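Local coordinates for protein hydrolase (Rhizobium meliloti, PDB 5HOE) that acts as an octameric carbohydrate acetylesterase of the SGNH (GDSL) hydrolase family, probably cleaving acetyl esters through a serine nucleophile, at residues F22-W28 with E65-R70; A51-L56 with H220-V226; G84-P89 with K127-V132; P153-A157 with G171-K176. All blocks are in the same frame, centred on the assembly; numbering follows the deposited sequence. Where two conformers were deposited one is given.

Interaction 1: residues F22-W28 with E65-R70; sequences FGDSLTW and EGLSAR. With PO4 (phosphate ion), chain E.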
loop_
_atom_site.group_PDB
_atom_site.type_symbol
_atom_site.label_atom_id
_atom_site.label_comp_id
_atom_site.label_asym_id
_atom_site.label_seq_id
_atom_site.Cartn_x
_atom_site.Cartn_y
_atom_site.Cartn_z
ATOM N N PHE A 22 -12.615 16.440 -22.102
ATOM C CA PHE A 22 -11.632 15.593 -21.421
ATOM C C PHE A 22 -10.995 14.615 -22.412
ATOM O O PHE A 22 -11.690 13.771 -22.985
ATOM C CB PHE A 22 -12.324 14.840 -20.283
ATOM C CG PHE A 22 -11.373 14.207 -19.282
ATOM C CD1 PHE A 22 -10.544 14.997 -18.487
ATOM C CD2 PHE A 22 -11.335 12.833 -19.095
ATOM C CE1 PHE A 22 -9.687 14.421 -17.566
ATOM C CE2 PHE A 22 -10.476 12.268 -18.170
ATOM C CZ PHE A 22 -9.670 13.071 -17.399
ATOM N N GLY A 23 -9.679 14.729 -22.617
ATOM C CA GLY A 23 -9.042 13.929 -23.641
ATOM C C GLY A 23 -7.542 13.758 -23.487
ATOM O O GLY A 23 -6.946 14.065 -22.438
ATOM N N ASP A 24 -6.930 13.270 -24.569
ATOM C CA ASP A 24 -5.503 12.977 -24.674
ATOM C C ASP A 24 -4.848 13.981 -25.637
ATOM O O ASP A 24 -5.310 15.128 -25.719
ATOM C CB ASP A 24 -5.309 11.502 -25.036
ATOM C CG ASP A 24 -5.985 11.113 -26.337
ATOM O OD1 ASP A 24 -6.175 11.965 -27.238
ATOM O OD2 ASP A 24 -6.319 9.921 -26.455
ATOM N N SER A 25 -3.767 13.571 -26.336
ATOM C CA SER A 25 -3.093 14.484 -27.260
ATOM C C SER A 25 -4.016 14.982 -28.369
ATOM O O SER A 25 -3.777 16.064 -28.932
ATOM C CB SER A 25 -1.876 13.812 -27.892
ATOM O OG SER A 25 -2.262 12.634 -28.589
ATOM N N LEU A 26 -5.026 14.191 -28.748
ATOM C CA LEU A 26 -5.932 14.665 -29.792
ATOM C C LEU A 26 -6.707 15.888 -29.329
ATOM O O LEU A 26 -7.112 16.717 -30.158
ATOM C CB LEU A 26 -6.926 13.582 -30.199
ATOM C CG LEU A 26 -6.366 12.229 -30.608
ATOM C CD1 LEU A 26 -7.503 11.235 -30.866
ATOM C CD2 LEU A 26 -5.448 12.389 -31.806
ATOM N N THR A 27 -6.913 16.019 -28.014
ATOM C CA THR A 27 -7.609 17.155 -27.423
ATOM C C THR A 27 -6.635 18.258 -27.015
ATOM O O THR A 27 -6.899 19.441 -27.262
ATOM C CB THR A 27 -8.456 16.663 -26.244
ATOM O OG1 THR A 27 -9.456 15.747 -26.739
ATOM C CG2 THR A 27 -9.159 17.807 -25.560
ATOM N N TRP A 28 -5.507 17.894 -26.409
ATOM C CA TRP A 28 -4.445 18.870 -26.140
ATOM C C TRP A 28 -4.012 19.585 -27.420
ATOM O O TRP A 28 -3.804 20.805 -27.428
ATOM C CB TRP A 28 -3.239 18.173 -25.492
ATOM C CG TRP A 28 -2.121 19.128 -25.120
ATOM C CD1 TRP A 28 -2.107 19.994 -24.064
ATOM C CD2 TRP A 28 -0.868 19.311 -25.804
ATOM N NE1 TRP A 28 -0.933 20.702 -24.045
ATOM C CE2 TRP A 28 -0.161 20.319 -25.109
ATOM C CE3 TRP A 28 -0.284 18.740 -26.951
ATOM C CZ2 TRP A 28 1.102 20.754 -25.501
ATOM C CZ3 TRP A 28 0.973 19.188 -27.342
ATOM C CH2 TRP A 28 1.649 20.190 -26.619
ATOM N N GLU A 65 -9.446 20.075 -20.950
ATOM C CA GLU A 65 -8.633 19.180 -20.113
ATOM C C GLU A 65 -8.075 18.043 -20.979
ATOM O O GLU A 65 -8.490 16.881 -20.857
ATOM C CB GLU A 65 -9.440 18.645 -18.922
ATOM C CG GLU A 65 -9.845 19.707 -17.896
ATOM C CD GLU A 65 -8.718 20.284 -17.073
ATOM O OE1 GLU A 65 -7.558 19.864 -17.210
ATOM O OE2 GLU A 65 -9.024 21.179 -16.241
ATOM N N GLY A 66 -7.112 18.382 -21.834
ATOM C CA GLY A 66 -6.437 17.417 -22.680
ATOM C C GLY A 66 -5.018 17.188 -22.182
ATOM O O GLY A 66 -4.285 18.134 -21.910
ATOM N N LEU A 67 -4.635 15.925 -22.106
ATOM C CA LEU A 67 -3.313 15.550 -21.621
ATOM C C LEU A 67 -2.721 14.489 -22.533
ATOM O O LEU A 67 -3.278 13.395 -22.671
ATOM C CB LEU A 67 -3.390 15.048 -20.178
ATOM C CG LEU A 67 -2.091 14.515 -19.586
ATOM C CD1 LEU A 67 -1.047 15.627 -19.492
ATOM C CD2 LEU A 67 -2.369 13.912 -18.205
ATOM N N SER A 68 -1.599 14.815 -23.173
ATOM C CA SER A 68 -0.935 13.839 -24.026
ATOM C C SER A 68 -0.649 12.555 -23.258
ATOM O O SER A 68 -0.277 12.587 -22.083
ATOM C CB SER A 68 0.370 14.434 -24.547
ATOM O OG SER A 68 0.085 15.543 -25.388
ATOM N N ALA A 69 -0.836 11.422 -23.935
ATOM C CA ALA A 69 -0.580 10.068 -23.424
ATOM C C ALA A 69 -1.596 9.582 -22.387
ATOM O O ALA A 69 -1.450 8.455 -21.853
ATOM C CB ALA A 69 0.856 9.879 -22.919
ATOM N N ARG A 70 -2.650 10.347 -22.127
ATOM C CA ARG A 70 -3.657 9.950 -21.139
ATOM C C ARG A 70 -4.440 8.722 -21.576
ATOM O O ARG A 70 -4.851 8.596 -22.741
ATOM C CB ARG A 70 -4.636 11.106 -20.883
ATOM C CG ARG A 70 -5.775 10.766 -19.917
ATOM C CD ARG A 70 -6.653 11.958 -19.688
ATOM N NE ARG A 70 -6.185 12.787 -18.599
ATOM C CZ ARG A 70 -6.385 14.099 -18.495
ATOM N NH1 ARG A 70 -6.968 14.814 -19.455
ATOM N NH2 ARG A 70 -5.981 14.713 -17.409
HETATM P P PO4 E . -0.987 10.488 -27.522
HETATM O O1 PO4 E . -2.029 10.919 -26.530
HETATM O O2 PO4 E . -1.646 9.707 -28.628
HETATM O O3 PO4 E . -0.082 11.560 -28.076
HETATM O O4 PO4 E . 0.064 9.659 -26.858
HETATM O O HOH W 1 -6.402 7.719 -24.782
#
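Phe22 pairs with Glu65 on the neighbouring parallel strand and reaches Arg70 with its ring. With CG anti to the backbone N (chi1 -165°), the ring lies against one face of the Arg70 guanidinium, the two planes 23° apart and Phe22 CE1 3.3 Å from Arg70 NH1; Leu67 CB covers the opposite face, so the group is held flat between them. Gly23 N donates to Glu65 O (3.0 Å). Gly23 O is gripped twice, by Leu67 N at 3.0 Å and by Arg70 NH1 at 3.1 Å, the latter in the carbonyl plane. A CB on Gly23 would run into Thr27 OG1, which is hydrogen-bonded to Trp48. Asp24 is the N-cap of helix 25-28: its OD1 accepts from Leu26 N (2.9 Å), and a water bonded to its OD2 also donates to Arg70 O. Ser25 stands in the Gly-Asp-Ser-Leu signature at the place of the family's nucleophile. Its backbone N (3.2 Å) and Ala69 N (2.9 Å) converge on O1 of a phosphate, probably from the crystallisation liquor. The Asn108 side chain also bonds it, and the three donors are consistent with an SGNH oxyanion hole; His209, the probable triad histidine, bonds the phosphate too. Thr27 CG2 and the Trp28 backbone close over Gly66, where a CB would clash with Trp28 N, and Trp28 CE3 rests beside Ser68 OG. Strand 17-23 runs between strands 60-66 and 100-104; helix 84-95 packs on Phe22 and Arg70, while Ser94 of the second subunit meets Trp28 and Leu67.

Interaction 2: residues A51-L56 with H220-V226; sequences AMAARL and HAIADKV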
loop_
_atom_site.group_PDB
_atom_site.type_symbol
_atom_site.label_atom_id
_atom_site.label_comp_id
_atom_site.label_asym_id
_atom_site.label_seq_id
_atom_site.Cartn_x
_atom_site.Cartn_y
_atom_site.Cartn_z
ATOM N N ALA A 51 -12.415 25.030 -32.401
ATOM C CA ALA A 51 -13.320 24.976 -33.543
ATOM C C ALA A 51 -14.752 24.673 -33.115
ATOM O O ALA A 51 -15.703 25.235 -33.674
ATOM C CB ALA A 51 -12.819 23.927 -34.539
ATOM N N MET A 52 -14.933 23.770 -32.146
ATOM C CA MET A 52 -16.270 23.510 -31.613
ATOM C C MET A 52 -16.823 24.752 -30.931
ATOM O O MET A 52 -17.993 25.124 -31.141
ATOM C CB MET A 52 -16.213 22.345 -30.620
ATOM C CG MET A 52 -17.577 21.944 -30.078
ATOM S SD MET A 52 -17.547 20.914 -28.607
ATOM C CE MET A 52 -16.754 21.977 -27.406
ATOM N N ALA A 53 -15.980 25.444 -30.150
ATOM C CA ALA A 53 -16.430 26.656 -29.461
ATOM C C ALA A 53 -16.854 27.739 -30.448
ATOM O O ALA A 53 -17.841 28.454 -30.216
ATOM C CB ALA A 53 -15.322 27.173 -28.544
ATOM N N ALA A 54 -16.117 27.888 -31.551
ATOM C CA ALA A 54 -16.473 28.889 -32.546
ATOM C C ALA A 54 -17.849 28.604 -33.145
ATOM O O ALA A 54 -18.669 29.517 -33.310
ATOM C CB ALA A 54 -15.409 28.922 -33.641
ATOM N N ARG A 55 -18.121 27.342 -33.480
ATOM C CA ARG A 55 -19.422 26.994 -34.051
ATOM C C ARG A 55 -20.541 27.148 -33.022
ATOM O O ARG A 55 -21.646 27.594 -33.355
ATOM C CB ARG A 55 -19.368 25.559 -34.590
ATOM C CG ARG A 55 -20.639 25.058 -35.259
ATOM C CD ARG A 55 -20.731 25.496 -36.728
ATOM N NE ARG A 55 -21.048 24.361 -37.599
ATOM C CZ ARG A 55 -20.528 24.159 -38.805
ATOM N NH1 ARG A 55 -19.644 25.004 -39.312
ATOM N NH2 ARG A 55 -20.889 23.096 -39.505
ATOM N N LEU A 56 -20.267 26.807 -31.760
ATOM C CA LEU A 56 -21.298 26.872 -30.724
ATOM C C LEU A 56 -21.702 28.307 -30.391
ATOM O O LEU A 56 -22.882 28.573 -30.139
ATOM C CB LEU A 56 -20.824 26.133 -29.471
ATOM C CG LEU A 56 -20.808 24.609 -29.573
ATOM C CD1 LEU A 56 -20.153 24.007 -28.341
ATOM C CD2 LEU A 56 -22.230 24.066 -29.727
ATOM N N HIS A 220 -16.364 21.061 -35.611
ATOM C CA HIS A 220 -17.661 21.447 -36.155
ATOM C C HIS A 220 -18.685 20.332 -35.985
ATOM O O HIS A 220 -19.833 20.589 -35.587
ATOM C CB HIS A 220 -17.514 21.848 -37.613
ATOM C CG HIS A 220 -16.737 23.111 -37.804
ATOM N ND1 HIS A 220 -16.354 23.565 -39.046
ATOM C CD2 HIS A 220 -16.250 24.004 -36.910
ATOM C CE1 HIS A 220 -15.681 24.694 -38.911
ATOM N NE2 HIS A 220 -15.600 24.980 -37.626
ATOM N N ALA A 221 -18.283 19.080 -36.234
ATOM C CA ALA A 221 -19.236 17.981 -36.129
ATOM C C ALA A 221 -19.640 17.733 -34.683
ATOM O O ALA A 221 -20.803 17.394 -34.407
ATOM C CB ALA A 221 -18.668 16.722 -36.770
ATOM N N ILE A 222 -18.703 17.903 -33.744
ATOM C CA ILE A 222 -19.056 17.738 -32.340
ATOM C C ILE A 222 -19.978 18.863 -31.883
ATOM O O ILE A 222 -20.918 18.631 -31.115
ATOM C CB ILE A 222 -17.788 17.606 -31.472
ATOM C CG1 ILE A 222 -17.026 16.315 -31.844
ATOM C CG2 ILE A 222 -18.151 17.607 -30.005
ATOM C CD1 ILE A 222 -15.728 16.077 -31.109
ATOM N N ALA A 223 -19.746 20.084 -32.368
ATOM C CA ALA A 223 -20.631 21.199 -32.050
ATOM C C ALA A 223 -22.057 20.911 -32.500
ATOM O O ALA A 223 -23.014 21.234 -31.792
ATOM C CB ALA A 223 -20.132 22.467 -32.743
ATOM N N ASP A 224 -22.225 20.314 -33.683
ATOM C CA ASP A 224 -23.581 19.985 -34.123
ATOM C C ASP A 224 -24.250 19.044 -33.137
ATOM O O ASP A 224 -25.429 19.213 -32.787
ATOM C CB ASP A 224 -23.546 19.328 -35.504
ATOM C CG ASP A 224 -23.073 20.262 -36.583
ATOM O OD1 ASP A 224 -23.043 21.481 -36.333
ATOM O OD2 ASP A 224 -22.730 19.771 -37.682
ATOM N N LYS A 225 -23.504 18.038 -32.687
ATOM C CA LYS A 225 -24.005 17.102 -31.693
ATOM C C LYS A 225 -24.379 17.820 -30.402
ATOM O O LYS A 225 -25.434 17.545 -29.814
ATOM C CB LYS A 225 -22.925 16.058 -31.431
ATOM C CG LYS A 225 -23.392 14.895 -30.638
ATOM C CD LYS A 225 -24.093 13.883 -31.498
ATOM C CE LYS A 225 -24.691 12.833 -30.604
ATOM N NZ LYS A 225 -25.435 11.841 -31.381
ATOM N N VAL A 226 -23.525 18.748 -29.948
ATOM C CA VAL A 226 -23.775 19.467 -28.699
ATOM C C VAL A 226 -25.007 20.352 -28.827
ATOM O O VAL A 226 -25.861 20.382 -27.936
ATOM C CB VAL A 226 -22.542 20.295 -28.304
ATOM C CG1 VAL A 226 -22.827 21.157 -27.073
ATOM C CG2 VAL A 226 -21.348 19.376 -28.012
#
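His220 and Arg55 bury the most surface here, one flat group laid on the other. The Arg55 guanidinium stacks on the imidazole with planes 21° apart and centres 4.5 Å from each other. Arg55 NH1 sits over the ring near its rim, 3.6 Å from His220 ND1, while His220 CB lies beneath the middle of the guanidinium. A bend at chi2 (83°) in Arg55 folds the chain down to this position, its CG passing the methyl of Ala223. The guanidinium edge turns to Asp224, whose OD1 lies near its plane at 3.7 Å from Arg55 NE, a long salt bridge at an exposed margin. One turn before Arg55 on the same helix, Ala51 O meets the edge of the imidazole, 3.5 Å from His220 CD2. Were His220 an alanine, the platform under Arg55 would be gone and its guanidinium would probably be free to swing from Asp224. Helices 48-56 and 212-229 share one face of the parallel sheet in the alpha/beta/alpha sandwich of SGNH hydrolases; their segments cross at -48° with axes 7.8 Å apart, a close approach made possible by the small Ala223. Met52 carries the inner half of the contact. Its CG lies 3.7 Å from Ala223 CB, and SD reaches Ile222 CG2 at 3.6 Å, then Val226 CG2. Leu56 straddles Ala223 and Val226 from the next turn. Beneath them, Ile102 of strand 100-104 touches Met52, Ile222 and Val226, and Ile62 of strand 60-66 touches Met52.

Interaction 3: residues G84-P89 with K127-V132; sequences GSTYLP and KLVGQV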
loop_
_atom_site.group_PDB
_atom_site.type_symbol
_atom_site.label_atom_id
_atom_site.label_comp_id
_atom_site.label_asym_id
_atom_site.label_seq_id
_atom_site.Cartn_x
_atom_site.Cartn_y
_atom_site.Cartn_z
ATOM N N GLY A 84 -6.574 8.694 -16.647
ATOM C CA GLY A 84 -7.655 9.661 -16.749
ATOM C C GLY A 84 -8.609 9.606 -15.566
ATOM O O GLY A 84 -9.051 10.646 -15.051
ATOM N N SER A 85 -8.924 8.392 -15.110
ATOM C CA SER A 85 -9.898 8.203 -14.044
ATOM C C SER A 85 -9.354 8.676 -12.689
ATOM O O SER A 85 -10.135 8.877 -11.759
ATOM C CB SER A 85 -10.329 6.731 -13.986
ATOM O OG SER A 85 -9.298 5.924 -13.419
ATOM N N THR A 86 -8.029 8.819 -12.550
ATOM C CA THR A 86 -7.480 9.377 -11.316
ATOM C C THR A 86 -7.767 10.873 -11.185
ATOM O O THR A 86 -7.948 11.370 -10.069
ATOM C CB THR A 86 -5.975 9.092 -11.262
ATOM O OG1 THR A 86 -5.764 7.679 -11.294
ATOM C CG2 THR A 86 -5.323 9.692 -10.003
ATOM N N TYR A 87 -7.772 11.600 -12.302
ATOM C CA TYR A 87 -7.903 13.060 -12.357
ATOM C C TYR A 87 -9.333 13.541 -12.593
ATOM O O TYR A 87 -9.676 14.650 -12.165
ATOM C CB TYR A 87 -7.011 13.561 -13.510
ATOM C CG TYR A 87 -6.866 15.058 -13.822
ATOM C CD1 TYR A 87 -7.762 15.732 -14.662
ATOM C CD2 TYR A 87 -5.771 15.773 -13.345
ATOM C CE1 TYR A 87 -7.585 17.086 -14.971
ATOM C CE2 TYR A 87 -5.587 17.103 -13.653
ATOM C CZ TYR A 87 -6.484 17.756 -14.471
ATOM O OH TYR A 87 -6.277 19.100 -14.755
ATOM N N LEU A 88 -10.182 12.757 -13.270
ATOM C CA LEU A 88 -11.492 13.278 -13.668
ATOM C C LEU A 88 -12.356 13.727 -12.490
ATOM O O LEU A 88 -12.951 14.812 -12.574
ATOM C CB LEU A 88 -12.199 12.286 -14.602
ATOM C CG LEU A 88 -13.538 12.749 -15.182
ATOM C CD1 LEU A 88 -13.393 14.021 -16.011
ATOM C CD2 LEU A 88 -14.147 11.659 -16.037
ATOM N N PRO A 89 -12.489 12.976 -11.392
ATOM C CA PRO A 89 -13.333 13.484 -10.290
ATOM C C PRO A 89 -12.911 14.846 -9.770
ATOM O O PRO A 89 -13.764 15.723 -9.582
ATOM C CB PRO A 89 -13.253 12.373 -9.231
ATOM C CG PRO A 89 -12.998 11.128 -10.056
ATOM C CD PRO A 89 -12.047 11.592 -11.146
ATOM N N LYS A 127 -15.981 3.595 -16.755
ATOM C CA LYS A 127 -15.598 4.146 -15.459
ATOM C C LYS A 127 -15.686 5.668 -15.479
ATOM O O LYS A 127 -16.197 6.283 -14.531
ATOM C CB LYS A 127 -14.176 3.693 -15.095
ATOM C CG LYS A 127 -13.725 4.139 -13.733
ATOM C CD LYS A 127 -12.320 3.694 -13.433
ATOM C CE LYS A 127 -11.917 4.089 -12.022
ATOM N NZ LYS A 127 -10.482 3.767 -11.717
ATOM N N LEU A 128 -15.187 6.293 -16.550
ATOM C CA LEU A 128 -15.222 7.748 -16.637
ATOM C C LEU A 128 -16.656 8.256 -16.745
ATOM O O LEU A 128 -17.016 9.243 -16.106
ATOM C CB LEU A 128 -14.379 8.233 -17.825
ATOM C CG LEU A 128 -12.907 7.833 -17.841
ATOM C CD1 LEU A 128 -12.240 8.259 -19.146
ATOM C CD2 LEU A 128 -12.220 8.425 -16.617
ATOM N N VAL A 129 -17.490 7.580 -17.532
ATOM C CA VAL A 129 -18.881 7.990 -17.657
ATOM C C VAL A 129 -19.559 7.963 -16.291
ATOM O O VAL A 129 -20.283 8.895 -15.910
ATOM C CB VAL A 129 -19.615 7.107 -18.684
ATOM C CG1 VAL A 129 -21.126 7.446 -18.738
ATOM C CG2 VAL A 129 -19.025 7.266 -20.064
ATOM N N GLY A 130 -19.321 6.894 -15.529
ATOM C CA GLY A 130 -19.874 6.791 -14.190
ATOM C C GLY A 130 -19.408 7.900 -13.261
ATOM O O GLY A 130 -20.167 8.358 -12.410
ATOM N N GLN A 131 -18.144 8.324 -13.385
ATOM C CA GLN A 131 -17.647 9.418 -12.554
ATOM C C GLN A 131 -18.394 10.711 -12.851
ATOM O O GLN A 131 -18.644 11.507 -11.945
ATOM C CB GLN A 131 -16.140 9.615 -12.769
ATOM C CG GLN A 131 -15.300 8.533 -12.137
ATOM C CD GLN A 131 -13.842 8.615 -12.464
ATOM O OE1 GLN A 131 -13.450 9.203 -13.467
ATOM N NE2 GLN A 131 -13.019 8.006 -11.616
ATOM N N VAL A 132 -18.758 10.941 -14.111
ATOM C CA VAL A 132 -19.563 12.122 -14.421
ATOM C C VAL A 132 -20.974 11.970 -13.868
ATOM O O VAL A 132 -21.520 12.887 -13.242
ATOM C CB VAL A 132 -19.578 12.405 -15.934
ATOM C CG1 VAL A 132 -20.380 13.644 -16.201
ATOM C CG2 VAL A 132 -18.173 12.551 -16.472
#
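Gln131 points its amide across to the kinked turn before Pro89. Its NE2 donates to Ser85 O at 3.0 Å, in the carbonyl plane and on a lone pair, with an angle at hydrogen of 154°. That carbonyl lies four residues before Pro89, whose nitrogen carries no hydrogen to offer it, so the glutamine amide takes over the missing helical bond. Pro89 lies against the same amide, CG 3.5 Å from Gln131 NE2. The other amide atom is turned inward: Gln131 OE1 lies 3.5 Å from Leu88 CB, buried and with no polar partner in the model. One turn earlier, Lys127 stretches fully extended alongside Ser85, and NZ donates to Ser85 OG at 3.0 Å; that hydroxyl is also bonded to Asn83. Toward the sheet the contact becomes apolar. Leu128 presses CD2 onto the backbone of Ser85, 3.5 Å from CA, and meets Leu88 methyl to methyl, with CD2 to CD2 at 3.8 Å. Leu88, its CG anti to the backbone N (chi1 -176°), pushes CD2 between Leu128 and Val132, whose CG2 is 4.1 Å from it. The Tyr87 ring, led off from segment 127-132, stacks on Tyr87 of the second subunit. The segments run almost parallel, 8° apart, with axes separated by 9.9 Å, a gap filled by side chains. Such side-by-side helices are characteristic of successive beta-alpha-beta crossovers: helix 84-95 leads from strand 60-66 to strand 100-104, and helix 118-133 from there to strand 147-152, in the SGNH sandwich.

Interaction 4: residues P153-A157 with G171-K176; sequences PPPLA and GYEKSK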
loop_
_atom_site.group_PDB
_atom_site.type_symbol
_atom_site.label_atom_id
_atom_site.label_comp_id
_atom_site.label_asym_id
_atom_site.label_seq_id
_atom_site.Cartn_x
_atom_site.Cartn_y
_atom_site.Cartn_z
ATOM N N PRO A 153 -12.523 7.707 -30.610
ATOM C CA PRO A 153 -11.498 8.338 -31.442
ATOM C C PRO A 153 -11.410 7.654 -32.795
ATOM O O PRO A 153 -11.857 6.506 -32.953
ATOM C CB PRO A 153 -10.214 8.124 -30.622
ATOM C CG PRO A 153 -10.490 6.846 -29.873
ATOM C CD PRO A 153 -11.946 6.904 -29.518
ATOM N N PRO A 154 -10.854 8.323 -33.806
ATOM C CA PRO A 154 -10.682 7.660 -35.099
ATOM C C PRO A 154 -9.652 6.559 -34.987
ATOM O O PRO A 154 -8.730 6.629 -34.151
ATOM C CB PRO A 154 -10.195 8.797 -36.017
ATOM C CG PRO A 154 -9.490 9.734 -35.117
ATOM C CD PRO A 154 -10.220 9.654 -33.770
ATOM N N PRO A 155 -9.758 5.507 -35.799
ATOM C CA PRO A 155 -8.769 4.430 -35.745
ATOM C C PRO A 155 -7.362 4.922 -36.054
ATOM O O PRO A 155 -7.166 5.887 -36.794
ATOM C CB PRO A 155 -9.242 3.452 -36.838
ATOM C CG PRO A 155 -10.668 3.739 -37.052
ATOM C CD PRO A 155 -10.842 5.214 -36.758
ATOM N N LEU A 156 -6.380 4.206 -35.509
ATOM C CA LEU A 156 -4.979 4.461 -35.813
ATOM C C LEU A 156 -4.684 4.196 -37.294
ATOM O O LEU A 156 -5.445 3.524 -38.004
ATOM C CB LEU A 156 -4.097 3.559 -34.955
ATOM C CG LEU A 156 -4.127 3.832 -33.454
ATOM C CD1 LEU A 156 -3.471 2.711 -32.691
ATOM C CD2 LEU A 156 -3.411 5.138 -33.137
ATOM N N ALA A 157 -3.559 4.739 -37.756
ATOM C CA ALA A 157 -3.070 4.546 -39.113
ATOM C C ALA A 157 -1.665 3.949 -39.091
ATOM O O ALA A 157 -1.043 3.863 -38.031
ATOM C CB ALA A 157 -3.069 5.884 -39.850
ATOM N N GLY A 171 -2.230 -2.388 -31.594
ATOM C CA GLY A 171 -3.244 -1.405 -31.265
ATOM C C GLY A 171 -4.210 -1.073 -32.367
ATOM O O GLY A 171 -5.345 -0.693 -32.077
ATOM N N TYR A 172 -3.804 -1.200 -33.638
ATOM C CA TYR A 172 -4.704 -0.783 -34.715
ATOM C C TYR A 172 -6.032 -1.525 -34.652
ATOM O O TYR A 172 -7.105 -0.914 -34.713
ATOM C CB TYR A 172 -4.081 -1.054 -36.069
ATOM C CG TYR A 172 -5.076 -0.914 -37.205
ATOM C CD1 TYR A 172 -5.576 0.325 -37.574
ATOM C CD2 TYR A 172 -5.498 -2.022 -37.920
ATOM C CE1 TYR A 172 -6.478 0.461 -38.636
ATOM C CE2 TYR A 172 -6.391 -1.900 -38.971
ATOM C CZ TYR A 172 -6.875 -0.656 -39.328
ATOM O OH TYR A 172 -7.778 -0.547 -40.368
ATOM N N GLU A 173 -5.965 -2.854 -34.572
ATOM C CA GLU A 173 -7.164 -3.675 -34.530
ATOM C C GLU A 173 -8.048 -3.268 -33.351
ATOM O O GLU A 173 -9.274 -3.153 -33.481
ATOM C CB GLU A 173 -6.720 -5.138 -34.431
ATOM C CG GLU A 173 -5.939 -5.729 -35.661
ATOM C CD GLU A 173 -4.468 -5.240 -35.886
ATOM O OE1 GLU A 173 -3.849 -4.552 -35.020
ATOM O OE2 GLU A 173 -3.921 -5.583 -36.979
ATOM N N LYS A 174 -7.429 -2.989 -32.207
ATOM C CA LYS A 174 -8.189 -2.574 -31.034
ATOM C C LYS A 174 -8.880 -1.234 -31.272
ATOM O O LYS A 174 -10.057 -1.062 -30.931
ATOM C CB LYS A 174 -7.260 -2.501 -29.820
ATOM C CG LYS A 174 -6.572 -3.819 -29.471
ATOM C CD LYS A 174 -5.680 -3.692 -28.240
ATOM C CE LYS A 174 -4.918 -4.987 -28.009
ATOM N NZ LYS A 174 -4.029 -4.912 -26.836
ATOM N N SER A 175 -8.171 -0.287 -31.893
ATOM C CA SER A 175 -8.732 1.037 -32.144
ATOM C C SER A 175 -9.927 0.959 -33.077
ATOM O O SER A 175 -10.834 1.781 -32.969
ATOM C CB SER A 175 -7.652 1.996 -32.660
ATOM O OG SER A 175 -7.304 1.780 -34.019
ATOM N N LYS A 176 -9.942 -0.026 -33.992
ATOM C CA LYS A 176 -11.065 -0.210 -34.911
ATOM C C LYS A 176 -12.321 -0.687 -34.203
ATOM O O LYS A 176 -13.435 -0.449 -34.683
ATOM C CB LYS A 176 -10.711 -1.252 -35.978
ATOM C CG LYS A 176 -9.983 -0.715 -37.161
ATOM C CD LYS A 176 -9.571 -1.855 -38.083
ATOM C CE LYS A 176 -10.716 -2.775 -38.483
ATOM N NZ LYS A 176 -10.237 -3.800 -39.447
HETATM O O HOH W 2 -10.441 4.259 -32.014
#
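Leu156 N donates to Ser175 OG across 3.0 Å, nearly straight at 165°, tying a loop of the SGNH fold to helix 171-189. The loop leaves strand 147-152 as three successive prolines in polyproline II-like conformation. Leu156 packs against Gly171, its CD1 3.9 Å from Gly171 C, while its CG rests on Ser175. Tyr172 turns a ring edge to the loop, with CD1 3.2 Å from Leu156 O. Pro155 leans on the same region, CA against Ser175 OG and CB beside Lys176 CG. What positions the Ser175 hydroxyl is Tyr172 O: with OG between its own backbone N and carbonyl carbon (chi1 76°), Ser175 OG donates to Tyr172 O at 2.8 Å and is thus oriented to accept from Leu156. With the hydroxyl removed, as in an alanine here, the Leu156 N-H is likely to lose its acceptor and the tie between loop and helix to slacken. Lys176 CG covers one face of the Tyr172 ring near the rim. Farther out, Thr202 bonds Pro155 O, Thr107 and Thr110 touch Leu156, and the presumed Ser-His-Asp triad lies near the Leu156 side chain without touching it. One water joins the two backbones, donating to Pro153 O at 2.8 Å and to Ser175 O at 2.7 Å.

How the interactions relate
Interaction 1 lies nearest the middle of the chain, on the neighbouring strands 17-23 and 60-66 and the turns after them. Interactions 2 and 3 pack helix pairs on opposite faces of the five-stranded parallel sheet, with centres about 23 Å apart. Interaction 1 touches interaction 3 through Glu65, Arg70 and Phe22 against helix 84-95, and interaction 4 through Leu26 against Pro153 and Pro154; interaction 2 touches none of them. Along the chain, interactions 1, 3 and 4 follow in series, whereas interaction 2 joins helix 48-56 to the C-terminal helix and spans 3 and 4. Interactions 1 and 3 both meet the second subunit, so the presumed active-site region adjoins the oligomer interface.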